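Side-chain contacts in ureidoglycolate hydrolase (Arabidopsis thaliana, PDB 4PXE), which hydrolyses (S)-ureidoglycolate to glyoxylate, ammonia and carbon dioxide in plant purine breakdown, using two manganese ions per subunit: residues Ala95-Gly100 and Glu138-Gly143; Arg40-Asp45 and Ser49-Val54. One frame throughout, in Å; residues are numbered along the deposited sequence.

Contact 1: residues Ala95-Gly100 and Glu138-Gly143. With MN (manganese (II) ion), chain D.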
loop_
_atom_site.group_PDB
_atom_site.type_symbol
_atom_site.label_atom_id
_atom_site.label_comp_id
_atom_site.label_asym_id
_atom_site.label_seq_id
_atom_site.Cartn_x
_atom_site.Cartn_y
_atom_site.Cartn_z
ATOM N N ALA A 95 10.677 13.845 9.130
ATOM C CA ALA A 95 11.459 12.742 8.578
ATOM C C ALA A 95 10.528 11.844 7.779
ATOM O O ALA A 95 9.485 11.412 8.286
ATOM C CB ALA A 95 12.091 11.942 9.694
ATOM N N ILE A 96 10.893 11.552 6.538
ATOM C CA ILE A 96 10.091 10.624 5.731
ATOM C C ILE A 96 10.168 9.198 6.294
ATOM O O ILE A 96 11.043 8.895 7.099
ATOM C CB ILE A 96 10.468 10.666 4.225
ATOM C CG1 ILE A 96 11.800 9.966 3.950
ATOM C CG2 ILE A 96 10.482 12.090 3.714
ATOM C CD1 ILE A 96 12.145 9.923 2.474
ATOM N N PRO A 97 9.233 8.326 5.902
ATOM C CA PRO A 97 9.285 6.971 6.465
ATOM C C PRO A 97 10.633 6.257 6.298
ATOM O O PRO A 97 11.195 6.212 5.198
ATOM C CB PRO A 97 8.180 6.239 5.692
ATOM C CG PRO A 97 7.173 7.334 5.406
ATOM C CD PRO A 97 8.004 8.554 5.112
ATOM N N TYR A 98 11.132 5.715 7.407
ATOM C CA TYR A 98 12.353 4.902 7.422
ATOM C C TYR A 98 13.549 5.656 6.884
ATOM O O TYR A 98 14.276 5.183 5.999
ATOM C CB TYR A 98 12.146 3.576 6.674
ATOM C CG TYR A 98 11.169 2.670 7.381
ATOM C CD1 TYR A 98 11.600 1.816 8.384
ATOM C CD2 TYR A 98 9.816 2.695 7.069
ATOM C CE1 TYR A 98 10.719 0.989 9.051
ATOM C CE2 TYR A 98 8.918 1.863 7.730
ATOM C CZ TYR A 98 9.380 1.023 8.724
ATOM O OH TYR A 98 8.505 0.187 9.390
ATOM N N SER A 99 13.755 6.836 7.447
ATOM C CA SER A 99 14.876 7.676 7.050
ATOM C C SER A 99 15.882 7.822 8.198
ATOM O O SER A 99 15.849 7.049 9.162
ATOM C CB SER A 99 14.380 9.025 6.545
ATOM O OG SER A 99 13.630 9.716 7.534
ATOM N N GLY A 100 16.783 8.797 8.085
ATOM C CA GLY A 100 17.875 8.959 9.035
ATOM C C GLY A 100 17.609 10.019 10.091
ATOM O O GLY A 100 16.511 10.577 10.154
ATOM N N GLU A 138 9.146 17.971 4.336
ATOM C CA GLU A 138 8.949 16.749 3.552
ATOM C C GLU A 138 7.510 16.627 3.044
ATOM O O GLU A 138 6.579 17.063 3.718
ATOM C CB GLU A 138 9.351 15.519 4.365
ATOM C CG GLU A 138 10.799 15.560 4.837
ATOM C CD GLU A 138 11.784 15.179 3.773
ATOM O OE1 GLU A 138 11.450 15.125 2.568
ATOM O OE2 GLU A 138 12.934 14.908 4.178
ATOM N N PRO A 139 7.324 16.043 1.845
ATOM C CA PRO A 139 5.990 15.993 1.220
ATOM C C PRO A 139 5.138 14.816 1.688
ATOM O O PRO A 139 4.072 14.577 1.117
ATOM C CB PRO A 139 6.321 15.827 -0.267
ATOM C CG PRO A 139 7.590 15.039 -0.264
ATOM C CD PRO A 139 8.382 15.605 0.912
ATOM N N THR A 140 5.590 14.098 2.709
ATOM C CA THR A 140 4.980 12.826 3.123
ATOM C C THR A 140 3.467 12.850 3.346
ATOM O O THR A 140 2.742 11.985 2.834
ATOM C CB THR A 140 5.639 12.313 4.420
ATOM O OG1 THR A 140 7.062 12.320 4.248
ATOM C CG2 THR A 140 5.177 10.888 4.752
ATOM N N ARG A 141 2.990 13.812 4.127
ATOM C CA ARG A 141 1.599 13.742 4.556
ATOM C C ARG A 141 0.605 14.231 3.508
ATOM O O ARG A 141 -0.373 13.542 3.228
ATOM C CB ARG A 141 1.382 14.498 5.865
ATOM C CG ARG A 141 -0.026 14.282 6.401
ATOM C CD ARG A 141 -0.152 14.574 7.891
ATOM N NE ARG A 141 -1.474 14.149 8.350
ATOM C CZ ARG A 141 -1.878 14.135 9.613
ATOM N NH1 ARG A 141 -1.077 14.550 10.590
ATOM N NH2 ARG A 141 -3.108 13.708 9.896
ATOM N N PHE A 142 0.850 15.414 2.952
ATOM C CA PHE A 142 -0.097 16.039 2.027
ATOM C C PHE A 142 0.395 16.111 0.583
ATOM O O PHE A 142 -0.302 16.646 -0.279
ATOM C CB PHE A 142 -0.496 17.436 2.528
ATOM C CG PHE A 142 -1.116 17.431 3.898
ATOM C CD1 PHE A 142 -2.395 16.929 4.083
ATOM C CD2 PHE A 142 -0.422 17.923 4.998
ATOM C CE1 PHE A 142 -2.973 16.908 5.326
ATOM C CE2 PHE A 142 -0.994 17.906 6.256
ATOM C CZ PHE A 142 -2.280 17.399 6.421
ATOM N N GLY A 143 1.584 15.576 0.307
ATOM C CA GLY A 143 2.141 15.638 -1.037
ATOM C C GLY A 143 2.777 16.984 -1.350
ATOM O O GLY A 143 3.205 17.240 -2.480
HETATM MN MN MN D . 14.821 15.022 3.136
HETATM O O HOH W 1 7.538 13.085 6.894
HETATM O O HOH W 2 13.358 12.685 5.718
HETATM O O HOH W 3 14.703 17.130 3.491
HETATM O O HOH W 4 16.126 15.347 1.895
#
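Ile96 turns its branch methyl CG2 against the side chain of Glu138: it presses on the carboxylate carbon CD of Glu138 at 3.4 Å and lies near CB and CG of the same side chain. The glutamate can wrap round this methyl because its chain bends at chi2 (-79°). Thr140 adds its OG1, 3.5 Å from Ile96 CG2, while its methyl CG2 meets ring atom CD of Pro97 at 3.7 Å.

No direct hydrogen bond spans the two segments; water does that work. One water accepts from Ile96 N and donates to Glu138 OE2 at 2.7 Å, tying the strand backbone to a metal ligand. A second water bonds Thr140 OG1 and, weakly, Ala95 O.

Metal coordination places the contact in the active site. OE2 of Glu138 binds manganese at 2.2 Å, where Asp103 and His402 are the other protein ligands; OE1 is held by Asn294 of the second subunit. Glu138 thus belongs to the two-manganese centre of this M20-family enzyme, and it also touches glyoxylate.

Strand 38-40 lies alongside strand 95-96, with Ala95 touching Val38; the chain then turns a corner at Pro97 and Tyr98, and Tyr98 with Ser99 makes a G1 beta bulge facing Val38. Segment 138-143 runs in the loop between strand 129-133 and helix 147-152.

Contact 2: residues Arg40-Asp45 and Ser49-Val54; sequences RVLYTD and SARRYV
Arg40 reaches Ala50 with CG anti to the backbone N (chi1 -177°) and a bend at chi3 (59°), which bring CD to 3.6 Å from Ala50 CB and place that methyl over one face of the Arg40 guanidinium. Arg51 instead runs extended from CG to NE, carrying NH2 out to the turn: CD1 of Leu42 sits at the edge of the guanidinium, 3.5 Å from NH2, and the Tyr43 ring approaches obliquely, with CE1 3.8 Å from the same nitrogen. Ring and guanidinium planes differ by 24°. Leu42 CD1 also lies over the centre of one face of the Tyr43 ring, so this one methyl touches both flat groups.

The backbone that presents Leu42 and Tyr43 is a type II beta turn from Val41 to Thr44, leading directly into helix 45-60. Thr44 is the helix N-cap, its OG1 making a weak bond to Asp47 N. The same hydroxyl donates to Val41 O at 2.7 Å, in the carbonyl plane on a lone pair; Thr44 N shares that acceptor, fastening the turn to the cap. Within the first helical turn, Ser49 N bonds to Asp45 O at 3.0 Å.

Both arginines have their polar ends engaged. Arg51 forms a salt bridge with Asp47 and a hydrogen bond with Thr135, while Arg40 bonds to the carbonyls of Ile93 and Phe30. Helix 17-28 covers Arg40 and Ala50 through Leu27, and Tyr43 packs on helix 174-180 and bonds to Val70 O.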
loop_
_atom_site.group_PDB
_atom_site.type_symbol
_atom_site.label_atom_id
_atom_site.label_comp_id
_atom_site.label_asym_id
_atom_site.label_seq_id
_atom_site.Cartn_x
_atom_site.Cartn_y
_atom_site.Cartn_z
ATOM N N ARG A 40 8.855 10.529 11.086
ATOM C CA ARG A 40 8.214 11.575 11.882
ATOM C C ARG A 40 7.468 12.534 10.980
ATOM O O ARG A 40 8.062 13.382 10.317
ATOM C CB ARG A 40 9.226 12.312 12.764
ATOM C CG ARG A 40 8.567 13.354 13.655
ATOM C CD ARG A 40 9.498 13.807 14.768
ATOM N NE ARG A 40 10.739 14.378 14.253
ATOM C CZ ARG A 40 11.955 13.903 14.521
ATOM N NH1 ARG A 40 12.119 12.833 15.294
ATOM N NH2 ARG A 40 13.017 14.506 14.010
ATOM N N VAL A 41 6.149 12.380 10.960
ATOM C CA VAL A 41 5.312 13.064 9.997
ATOM C C VAL A 41 4.595 14.265 10.599
ATOM O O VAL A 41 4.153 14.231 11.756
ATOM C CB VAL A 41 4.294 12.060 9.402
ATOM C CG1 VAL A 41 3.393 12.736 8.392
ATOM C CG2 VAL A 41 5.041 10.896 8.765
ATOM N N LEU A 42 4.526 15.330 9.800
ATOM C CA LEU A 42 3.820 16.565 10.123
ATOM C C LEU A 42 2.526 16.359 10.908
ATOM O O LEU A 42 1.647 15.621 10.469
ATOM C CB LEU A 42 3.518 17.323 8.823
ATOM C CG LEU A 42 2.632 18.565 8.885
ATOM C CD1 LEU A 42 3.251 19.608 9.806
ATOM C CD2 LEU A 42 2.446 19.127 7.500
ATOM N N TYR A 43 2.461 17.016 12.072
ATOM C CA TYR A 43 1.283 17.105 12.953
ATOM C C TYR A 43 0.903 15.830 13.716
ATOM O O TYR A 43 -0.089 15.823 14.443
ATOM C CB TYR A 43 0.049 17.666 12.222
ATOM C CG TYR A 43 0.157 19.081 11.686
ATOM C CD1 TYR A 43 0.873 20.068 12.360
ATOM C CD2 TYR A 43 -0.487 19.434 10.507
ATOM C CE1 TYR A 43 0.947 21.365 11.857
ATOM C CE2 TYR A 43 -0.422 20.711 9.995
ATOM C CZ TYR A 43 0.291 21.684 10.673
ATOM O OH TYR A 43 0.347 22.955 10.137
ATOM N N THR A 44 1.666 14.751 13.559
ATOM C CA THR A 44 1.444 13.569 14.378
ATOM C C THR A 44 1.961 13.784 15.796
ATOM O O THR A 44 2.632 14.777 16.085
ATOM C CB THR A 44 2.141 12.339 13.795
ATOM O OG1 THR A 44 3.556 12.579 13.769
ATOM C CG2 THR A 44 1.636 12.052 12.373
ATOM N N ASP A 45 1.656 12.835 16.677
ATOM C CA ASP A 45 2.123 12.896 18.059
ATOM C C ASP A 45 3.654 12.974 18.171
ATOM O O ASP A 45 4.181 13.737 18.985
ATOM C CB ASP A 45 1.549 11.743 18.899
ATOM C CG ASP A 45 2.030 10.377 18.446
ATOM O OD1 ASP A 45 2.359 10.210 17.251
ATOM O OD2 ASP A 45 2.070 9.459 19.295
ATOM N N SER A 49 5.896 16.000 19.890
ATOM C CA SER A 49 6.955 15.759 20.875
ATOM C C SER A 49 8.284 16.397 20.463
ATOM O O SER A 49 8.984 16.998 21.286
ATOM C CB SER A 49 7.148 14.261 21.102
ATOM O OG SER A 49 6.004 13.697 21.714
ATOM N N ALA A 50 8.622 16.279 19.187
ATOM C CA ALA A 50 9.856 16.864 18.670
ATOM C C ALA A 50 9.812 18.396 18.673
ATOM O O ALA A 50 10.811 19.042 19.005
ATOM C CB ALA A 50 10.145 16.338 17.275
ATOM N N ARG A 51 8.663 18.980 18.313
ATOM C CA ARG A 51 8.494 20.439 18.399
ATOM C C ARG A 51 8.740 20.934 19.821
ATOM O O ARG A 51 9.405 21.947 20.028
ATOM C CB ARG A 51 7.075 20.853 17.984
ATOM C CG ARG A 51 6.721 20.624 16.521
ATOM C CD ARG A 51 5.227 20.889 16.273
ATOM N NE ARG A 51 4.913 20.564 14.888
ATOM C CZ ARG A 51 4.914 21.436 13.889
ATOM N NH1 ARG A 51 5.148 22.718 14.115
ATOM N NH2 ARG A 51 4.675 21.016 12.658
ATOM N N ARG A 52 8.182 20.215 20.790
ATOM C CA ARG A 52 8.316 20.601 22.189
ATOM C C ARG A 52 9.773 20.527 22.641
ATOM O O ARG A 52 10.249 21.404 23.358
ATOM C CB ARG A 52 7.410 19.738 23.069
ATOM C CG ARG A 52 5.921 19.957 22.789
ATOM C CD ARG A 52 5.048 18.942 23.504
ATOM N NE ARG A 52 5.271 18.923 24.946
ATOM C CZ ARG A 52 4.611 19.684 25.816
ATOM N NH1 ARG A 52 3.686 20.532 25.388
ATOM N NH2 ARG A 52 4.879 19.599 27.112
ATOM N N TYR A 53 10.477 19.487 22.196
ATOM C CA TYR A 53 11.884 19.307 22.531
ATOM C C TYR A 53 12.697 20.488 22.007
ATOM O O TYR A 53 13.506 21.065 22.730
ATOM C CB TYR A 53 12.385 17.985 21.935
ATOM C CG TYR A 53 13.819 17.632 22.263
ATOM C CD1 TYR A 53 14.863 18.122 21.490
ATOM C CD2 TYR A 53 14.128 16.791 23.323
ATOM C CE1 TYR A 53 16.184 17.791 21.774
ATOM C CE2 TYR A 53 15.445 16.455 23.614
ATOM C CZ TYR A 53 16.464 16.963 22.831
ATOM O OH TYR A 53 17.772 16.635 23.111
ATOM N N VAL A 54 12.454 20.869 20.756
ATOM C CA VAL A 54 13.156 21.995 20.150
ATOM C C VAL A 54 12.814 23.341 20.809
ATOM O O VAL A 54 13.700 24.149 21.088
ATOM C CB VAL A 54 12.906 22.060 18.619
ATOM C CG1 VAL A 54 13.474 23.340 18.044
ATOM C CG2 VAL A 54 13.535 20.850 17.931
#

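The two contacts, their centres about 13 Å apart, lie side by side but differ in burial and in chemistry. Contact 1 is partly buried, lies nearer the middle of the chain and is touched by the second subunit; its chemistry is metal, water and carboxylate. Contact 2 is largely buried, though Asp45 is exposed, and no other chain reaches it; there arginines meet aliphatic and aromatic groups beside a helix start. Strand 38-40 joins them: Ala95 N probably bonds to Arg40 O at 2.9 Å. Arg141 of contact 1 makes a second bridge, its NH1 probably bonding to Leu42 O, with its CB against Val41 CG1.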